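Local coordinates for 70 kDa protein (Xanthomonas sp., PDB 4B2N) that oxidatively cleaves rubber (latex polyisoprene) as a processive dioxygenase that carries two covalently bound heme c groups, at residues W510-L524 with S559-A571. Residues are numbered along the deposited sequence; the frame is centred on the assembly and turned at random.
Sequences WATAPYFHNGSVPNL and SYDWQKLGWKYTA. With HEC (heme c), chain D.
The phenol oxygen of Y560 is gripped twice by the loop 510-524: its OH donates to W510 O at 2.7 Å, while A513 N gives it a weak bond in return. W510 O lies near the plane of the Y560 ring, at its edge. A513 CB packs 3.4 Å from G566 CA. The carbonyl oxygen of A513 in turn receives W567 NE1 at 2.8 Å. This oxygen lies close to the indole plane, but NE1 sits above the carbonyl plane, 72° out of it, not on a lone pair. With CG of W567 beside the backbone N (chi1 -64°), the ring edge runs along A513 and the cis-proline P514, while Y560 CD1 sits over its face. The partners of these loop carbonyls come from a small β-hairpin, strands 560-561 and 566-567, with a G1 bulge in which L565 and G566 both face D561. A single bridge pairs N523 with G566, their CA atoms 3.9 Å apart where the glycine has no side chain: W567 N donates to P522 O, and L524 N to L565 O at 2.7 Å, just where helix 524-528 begins. G566 CA also offers its hydrogen to P522 O. Beside the bridge P522 CG reaches Y569 CD2 at 3.5 Å; at the other end of the contact W510 meets W562 rim to rim, planes 39° apart. Further along the loop, F516 N donates to propionate oxygen O1A of a heme c at 2.8 Å, and H517 meets the other propionate through ND1, which donates to O1D in a very short bond, and more weakly through its backbone N, to O2D.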
loop_
_atom_site.group_PDB
_atom_site.type_symbol
_atom_site.label_atom_id
_atom_site.label_comp_id
_atom_site.label_asym_id
_atom_site.label_seq_id
_atom_site.Cartn_x
_atom_site.Cartn_y
_atom_site.Cartn_z
ATOM N N TRP A 510 -16.299 2.047 1.206
ATOM C CA TRP A 510 -17.316 1.051 1.556
ATOM C C TRP A 510 -16.815 -0.385 1.522
ATOM O O TRP A 510 -17.246 -1.267 2.316
ATOM C CB TRP A 510 -18.535 1.289 0.616
ATOM C CG TRP A 510 -18.415 0.733 -0.817
ATOM C CD1 TRP A 510 -18.145 1.450 -2.000
ATOM C CD2 TRP A 510 -18.461 -0.663 -1.244
ATOM N NE1 TRP A 510 -18.098 0.638 -3.089
ATOM C CE2 TRP A 510 -18.264 -0.646 -2.720
ATOM C CE3 TRP A 510 -18.730 -1.877 -0.611
ATOM C CZ2 TRP A 510 -18.300 -1.772 -3.476
ATOM C CZ3 TRP A 510 -18.711 -3.029 -1.409
ATOM C CH2 TRP A 510 -18.528 -2.967 -2.803
ATOM N N ALA A 511 -15.862 -0.642 0.611
ATOM C CA ALA A 511 -15.407 -1.967 0.270
ATOM C C ALA A 511 -14.100 -2.396 0.960
ATOM O O ALA A 511 -13.676 -3.591 0.864
ATOM C CB ALA A 511 -15.171 -2.018 -1.241
ATOM N N THR A 512 -13.402 -1.448 1.559
ATOM C CA THR A 512 -11.982 -1.653 1.907
ATOM C C THR A 512 -11.742 -1.890 3.383
ATOM O O THR A 512 -10.645 -1.626 3.887
ATOM C CB THR A 512 -11.095 -0.510 1.375
ATOM O OG1 THR A 512 -11.467 0.710 2.058
ATOM C CG2 THR A 512 -11.331 -0.280 -0.138
ATOM N N ALA A 513 -12.729 -2.406 4.112
ATOM C CA ALA A 513 -12.450 -2.720 5.513
ATOM C C ALA A 513 -11.342 -3.869 5.578
ATOM O O ALA A 513 -11.213 -4.667 4.661
ATOM C CB ALA A 513 -13.759 -3.148 6.202
ATOM N N PRO A 514 -10.530 -3.922 6.659
ATOM C CA PRO A 514 -10.567 -3.011 7.818
ATOM C C PRO A 514 -9.812 -1.680 7.587
ATOM O O PRO A 514 -9.116 -1.485 6.551
ATOM C CB PRO A 514 -9.861 -3.836 8.892
ATOM C CG PRO A 514 -8.837 -4.704 8.138
ATOM C CD PRO A 514 -9.532 -5.019 6.838
ATOM N N TYR A 515 -10.014 -0.725 8.512
ATOM C CA TYR A 515 -9.620 0.652 8.275
ATOM C C TYR A 515 -8.384 1.123 9.103
ATOM O O TYR A 515 -8.005 0.469 10.103
ATOM C CB TYR A 515 -10.843 1.574 8.565
ATOM C CG TYR A 515 -11.993 1.209 7.649
ATOM C CD1 TYR A 515 -11.931 1.505 6.283
ATOM C CD2 TYR A 515 -13.101 0.498 8.134
ATOM C CE1 TYR A 515 -12.980 1.141 5.439
ATOM C CE2 TYR A 515 -14.166 0.137 7.307
ATOM C CZ TYR A 515 -14.080 0.479 5.932
ATOM O OH TYR A 515 -15.024 0.131 5.027
ATOM N N PHE A 516 -7.879 2.315 8.761
ATOM C CA PHE A 516 -6.678 2.911 9.270
ATOM C C PHE A 516 -5.451 2.236 8.687
ATOM O O PHE A 516 -5.532 1.141 8.143
ATOM C CB PHE A 516 -6.594 2.946 10.815
ATOM C CG PHE A 516 -7.716 3.715 11.447
ATOM C CD1 PHE A 516 -8.392 4.685 10.728
ATOM C CD2 PHE A 516 -8.058 3.475 12.777
ATOM C CE1 PHE A 516 -9.437 5.421 11.300
ATOM C CE2 PHE A 516 -9.095 4.188 13.387
ATOM C CZ PHE A 516 -9.773 5.167 12.633
ATOM N N HIS A 517 -4.326 2.903 8.842
ATOM C CA HIS A 517 -3.092 2.479 8.156
ATOM C C HIS A 517 -2.625 1.123 8.598
ATOM O O HIS A 517 -1.809 0.550 7.922
ATOM C CB HIS A 517 -2.018 3.530 8.324
ATOM C CG HIS A 517 -1.537 3.675 9.735
ATOM N ND1 HIS A 517 -2.156 4.511 10.679
ATOM C CD2 HIS A 517 -0.461 3.100 10.371
ATOM C CE1 HIS A 517 -1.453 4.431 11.836
ATOM N NE2 HIS A 517 -0.424 3.565 11.646
ATOM N N ASN A 518 -3.089 0.624 9.749
ATOM C CA ASN A 518 -2.701 -0.712 10.207
ATOM C C ASN A 518 -3.824 -1.793 10.080
ATOM O O ASN A 518 -3.696 -2.894 10.634
ATOM C CB ASN A 518 -2.176 -0.667 11.665
ATOM C CG ASN A 518 -3.238 -0.097 12.648
ATOM O OD1 ASN A 518 -4.344 0.231 12.224
ATOM N ND2 ASN A 518 -2.839 0.154 13.895
ATOM N N GLY A 519 -4.909 -1.448 9.384
ATOM C CA GLY A 519 -6.081 -2.294 9.182
ATOM C C GLY A 519 -6.631 -2.793 10.501
ATOM O O GLY A 519 -7.026 -3.957 10.629
ATOM N N SER A 520 -6.750 -1.925 11.489
ATOM C CA SER A 520 -7.088 -2.363 12.864
ATOM C C SER A 520 -8.562 -2.281 13.219
ATOM O O SER A 520 -8.979 -2.910 14.190
ATOM C CB SER A 520 -6.353 -1.536 13.917
ATOM O OG SER A 520 -6.508 -0.138 13.682
ATOM N N VAL A 521 -9.325 -1.511 12.466
ATOM C CA VAL A 521 -10.730 -1.329 12.785
ATOM C C VAL A 521 -11.666 -2.017 11.749
ATOM O O VAL A 521 -11.648 -1.689 10.578
ATOM C CB VAL A 521 -11.060 0.139 12.870
ATOM C CG1 VAL A 521 -12.572 0.299 13.172
ATOM C CG2 VAL A 521 -10.135 0.730 13.913
ATOM N N PRO A 522 -12.505 -2.978 12.200
ATOM C CA PRO A 522 -13.091 -3.850 11.173
ATOM C C PRO A 522 -14.245 -3.239 10.426
ATOM O O PRO A 522 -14.597 -3.751 9.382
ATOM C CB PRO A 522 -13.611 -5.037 11.982
ATOM C CG PRO A 522 -13.935 -4.429 13.335
ATOM C CD PRO A 522 -12.797 -3.452 13.568
ATOM N N ASN A 523 -14.855 -2.163 10.943
ATOM C CA ASN A 523 -15.957 -1.568 10.181
ATOM C C ASN A 523 -16.030 -0.065 10.295
ATOM O O ASN A 523 -15.354 0.557 11.119
ATOM C CB ASN A 523 -17.334 -2.250 10.455
ATOM C CG ASN A 523 -17.764 -2.179 11.920
ATOM O OD1 ASN A 523 -18.506 -3.095 12.463
ATOM N ND2 ASN A 523 -17.347 -1.137 12.577
ATOM N N LEU A 524 -16.823 0.537 9.433
ATOM C CA LEU A 524 -16.870 1.978 9.380
ATOM C C LEU A 524 -17.540 2.569 10.597
ATOM O O LEU A 524 -17.108 3.651 11.142
ATOM C CB LEU A 524 -17.590 2.418 8.102
ATOM C CG LEU A 524 -16.753 3.512 7.466
ATOM C CD1 LEU A 524 -16.665 3.292 5.979
ATOM C CD2 LEU A 524 -17.335 4.882 7.847
ATOM N N SER A 559 -19.867 -12.661 4.622
ATOM C CA SER A 559 -18.879 -12.298 5.620
ATOM C C SER A 559 -18.749 -10.828 5.796
ATOM O O SER A 559 -18.129 -10.409 6.743
ATOM C CB SER A 559 -17.515 -12.852 5.297
ATOM O OG SER A 559 -17.615 -14.284 5.349
ATOM N N TYR A 560 -19.332 -10.069 4.868
ATOM C CA TYR A 560 -19.282 -8.615 4.928
ATOM C C TYR A 560 -20.519 -8.114 5.636
ATOM O O TYR A 560 -21.542 -8.823 5.630
ATOM C CB TYR A 560 -19.080 -8.021 3.523
ATOM C CG TYR A 560 -18.256 -6.719 3.547
ATOM C CD1 TYR A 560 -16.903 -6.752 3.806
ATOM C CD2 TYR A 560 -18.846 -5.505 3.355
ATOM C CE1 TYR A 560 -16.124 -5.630 3.814
ATOM C CE2 TYR A 560 -18.065 -4.342 3.339
ATOM C CZ TYR A 560 -16.730 -4.405 3.602
ATOM O OH TYR A 560 -15.984 -3.294 3.594
ATOM N N ASP A 561 -20.364 -6.988 6.336
ATOM C CA ASP A 561 -21.426 -6.326 7.136
ATOM C C ASP A 561 -21.934 -5.158 6.315
ATOM O O ASP A 561 -21.251 -4.128 6.218
ATOM C CB ASP A 561 -20.850 -5.825 8.463
ATOM C CG ASP A 561 -21.934 -5.238 9.399
ATOM O OD1 ASP A 561 -22.983 -4.845 8.867
ATOM O OD2 ASP A 561 -21.693 -5.184 10.629
ATOM N N TRP A 562 -23.146 -5.295 5.739
ATOM C CA TRP A 562 -23.680 -4.277 4.878
ATOM C C TRP A 562 -24.346 -3.179 5.684
ATOM O O TRP A 562 -24.825 -2.215 5.106
ATOM C CB TRP A 562 -24.595 -4.864 3.781
ATOM C CG TRP A 562 -23.795 -5.845 3.027
ATOM C CD1 TRP A 562 -23.696 -7.215 3.252
ATOM C CD2 TRP A 562 -22.804 -5.531 2.002
ATOM N NE1 TRP A 562 -22.788 -7.769 2.379
ATOM C CE2 TRP A 562 -22.210 -6.800 1.603
ATOM C CE3 TRP A 562 -22.411 -4.357 1.358
ATOM C CZ2 TRP A 562 -21.200 -6.866 0.625
ATOM C CZ3 TRP A 562 -21.450 -4.433 0.347
ATOM C CH2 TRP A 562 -20.859 -5.665 -0.012
ATOM N N GLN A 563 -24.378 -3.281 7.005
ATOM C CA GLN A 563 -24.970 -2.179 7.766
ATOM C C GLN A 563 -23.941 -1.256 8.359
ATOM O O GLN A 563 -24.000 -0.045 8.191
ATOM C CB GLN A 563 -25.851 -2.652 8.897
ATOM C CG GLN A 563 -27.050 -3.465 8.425
ATOM C CD GLN A 563 -27.558 -4.366 9.548
ATOM O OE1 GLN A 563 -27.341 -4.078 10.742
ATOM N NE2 GLN A 563 -28.200 -5.473 9.181
ATOM N N LYS A 564 -23.001 -1.845 9.065
ATOM C CA LYS A 564 -21.913 -1.093 9.678
ATOM C C LYS A 564 -20.713 -0.884 8.747
ATOM O O LYS A 564 -19.752 -0.170 9.123
ATOM C CB LYS A 564 -21.499 -1.834 10.955
ATOM C CG LYS A 564 -22.507 -1.558 12.053
ATOM C CD LYS A 564 -22.053 -2.114 13.377
ATOM C CE LYS A 564 -23.221 -2.142 14.351
ATOM N NZ LYS A 564 -22.684 -2.329 15.727
ATOM N N LEU A 565 -20.722 -1.603 7.594
ATOM C CA LEU A 565 -19.810 -1.383 6.466
ATOM C C LEU A 565 -18.427 -1.826 6.883
ATOM O O LEU A 565 -17.595 -1.011 7.297
ATOM C CB LEU A 565 -19.807 0.092 6.022
ATOM C CG LEU A 565 -20.138 0.446 4.593
ATOM C CD1 LEU A 565 -21.359 -0.304 4.071
ATOM C CD2 LEU A 565 -20.367 1.951 4.502
ATOM N N GLY A 566 -18.199 -3.134 6.709
ATOM C CA GLY A 566 -16.943 -3.771 7.093
ATOM C C GLY A 566 -17.088 -5.279 7.254
ATOM O O GLY A 566 -18.127 -5.825 6.881
ATOM N N TRP A 567 -16.059 -5.944 7.817
ATOM C CA TRP A 567 -16.118 -7.406 8.082
ATOM C C TRP A 567 -17.052 -7.671 9.228
ATOM O O TRP A 567 -17.072 -6.942 10.198
ATOM C CB TRP A 567 -14.719 -7.995 8.334
ATOM C CG TRP A 567 -13.950 -7.825 7.058
ATOM C CD1 TRP A 567 -12.979 -6.851 6.740
ATOM C CD2 TRP A 567 -14.173 -8.592 5.843
ATOM N NE1 TRP A 567 -12.625 -6.965 5.406
ATOM C CE2 TRP A 567 -13.298 -8.024 4.826
ATOM C CE3 TRP A 567 -15.041 -9.645 5.496
ATOM C CZ2 TRP A 567 -13.253 -8.534 3.514
ATOM C CZ3 TRP A 567 -14.974 -10.162 4.210
ATOM C CH2 TRP A 567 -14.102 -9.600 3.216
ATOM N N LYS A 568 -17.828 -8.725 9.097
ATOM C CA LYS A 568 -18.448 -9.309 10.287
ATOM C C LYS A 568 -17.280 -9.787 11.174
ATOM O O LYS A 568 -16.218 -10.192 10.680
ATOM C CB LYS A 568 -19.386 -10.456 9.899
ATOM C CG LYS A 568 -20.612 -9.985 9.175
ATOM C CD LYS A 568 -21.571 -11.110 8.863
ATOM C CE LYS A 568 -22.953 -10.594 8.524
ATOM N NZ LYS A 568 -23.590 -11.716 7.786
ATOM N N TYR A 569 -17.424 -9.713 12.481
ATOM C CA TYR A 569 -16.309 -10.219 13.286
ATOM C C TYR A 569 -16.921 -10.765 14.548
ATOM O O TYR A 569 -18.096 -10.455 14.889
ATOM C CB TYR A 569 -15.302 -9.096 13.628
ATOM C CG TYR A 569 -15.932 -7.976 14.417
ATOM C CD1 TYR A 569 -15.996 -8.062 15.811
ATOM C CD2 TYR A 569 -16.449 -6.839 13.785
ATOM C CE1 TYR A 569 -16.591 -7.094 16.554
ATOM C CE2 TYR A 569 -17.032 -5.841 14.525
ATOM C CZ TYR A 569 -17.082 -5.995 15.910
ATOM O OH TYR A 569 -17.599 -5.075 16.722
ATOM N N THR A 570 -16.118 -11.555 15.209
ATOM C CA THR A 570 -16.374 -11.964 16.568
ATOM C C THR A 570 -15.290 -11.323 17.391
ATOM O O THR A 570 -14.068 -11.455 17.099
ATOM C CB THR A 570 -16.356 -13.512 16.624
ATOM O OG1 THR A 570 -17.451 -13.930 15.816
ATOM C CG2 THR A 570 -16.606 -14.011 18.000
ATOM N N ALA A 571 -15.704 -10.566 18.403
ATOM C CA ALA A 571 -14.706 -10.091 19.392
ATOM C C ALA A 571 -14.014 -11.257 20.154
ATOM O O ALA A 571 -14.593 -12.351 20.332
ATOM C CB ALA A 571 -15.315 -9.099 20.370
HETATM FE FE HEC D . -11.211 10.360 8.890
HETATM C CHA HEC D . -9.149 7.633 8.392
HETATM C CHB HEC D . -14.023 8.568 7.626
HETATM C CHC HEC D . -13.362 12.842 9.835
HETATM C CHD HEC D . -8.492 12.417 9.060
HETATM N NA HEC D . -11.485 8.535 8.060
HETATM C C1A HEC D . -10.550 7.472 8.078
HETATM C C2A HEC D . -11.143 6.227 7.595
HETATM C C3A HEC D . -12.571 6.509 7.360
HETATM C C4A HEC D . -12.751 7.899 7.724
HETATM C CMA HEC D . -13.590 5.525 6.829
HETATM C CAA HEC D . -10.432 4.916 7.269
HETATM C CBA HEC D . -9.892 5.208 5.821
HETATM C CGA HEC D . -8.924 4.103 5.371
HETATM O O1A HEC D . -8.599 3.247 6.234
HETATM O O2A HEC D . -8.475 3.981 4.173
HETATM N NB HEC D . -13.351 10.614 8.747
HETATM C C1B HEC D . -14.320 9.859 8.231
HETATM C C2B HEC D . -15.681 10.397 8.320
HETATM C C3B HEC D . -15.467 11.682 9.012
HETATM C C4B HEC D . -14.028 11.705 9.215
HETATM C CMB HEC D . -16.947 9.753 7.803
HETATM C CAB HEC D . -16.493 12.706 9.451
HETATM C CBB HEC D . -17.346 12.254 10.463
HETATM N NC HEC D . -11.006 12.264 9.217
HETATM C C1C HEC D . -11.965 13.160 9.768
HETATM C C2C HEC D . -11.430 14.442 10.209
HETATM C C3C HEC D . -10.014 14.318 9.971
HETATM C C4C HEC D . -9.777 12.941 9.454
HETATM C CMC HEC D . -12.184 15.632 10.783
HETATM C CAC HEC D . -9.010 15.388 10.282
HETATM C CBC HEC D . -8.880 16.007 11.471
HETATM N ND HEC D . -9.258 10.103 8.676
HETATM C C1D HEC D . -8.271 10.978 8.841
HETATM C C2D HEC D . -6.901 10.497 8.735
HETATM C C3D HEC D . -7.081 9.076 8.552
HETATM C C4D HEC D . -8.535 8.942 8.559
HETATM C CMD HEC D . -5.613 11.276 8.827
HETATM C CAD HEC D . -6.001 8.033 8.377
HETATM C CBD HEC D . -5.805 7.435 9.779
HETATM C CGD HEC D . -4.778 6.327 9.797
HETATM O O1D HEC D . -3.814 6.343 10.572
HETATM O O2D HEC D . -4.955 5.453 8.973
#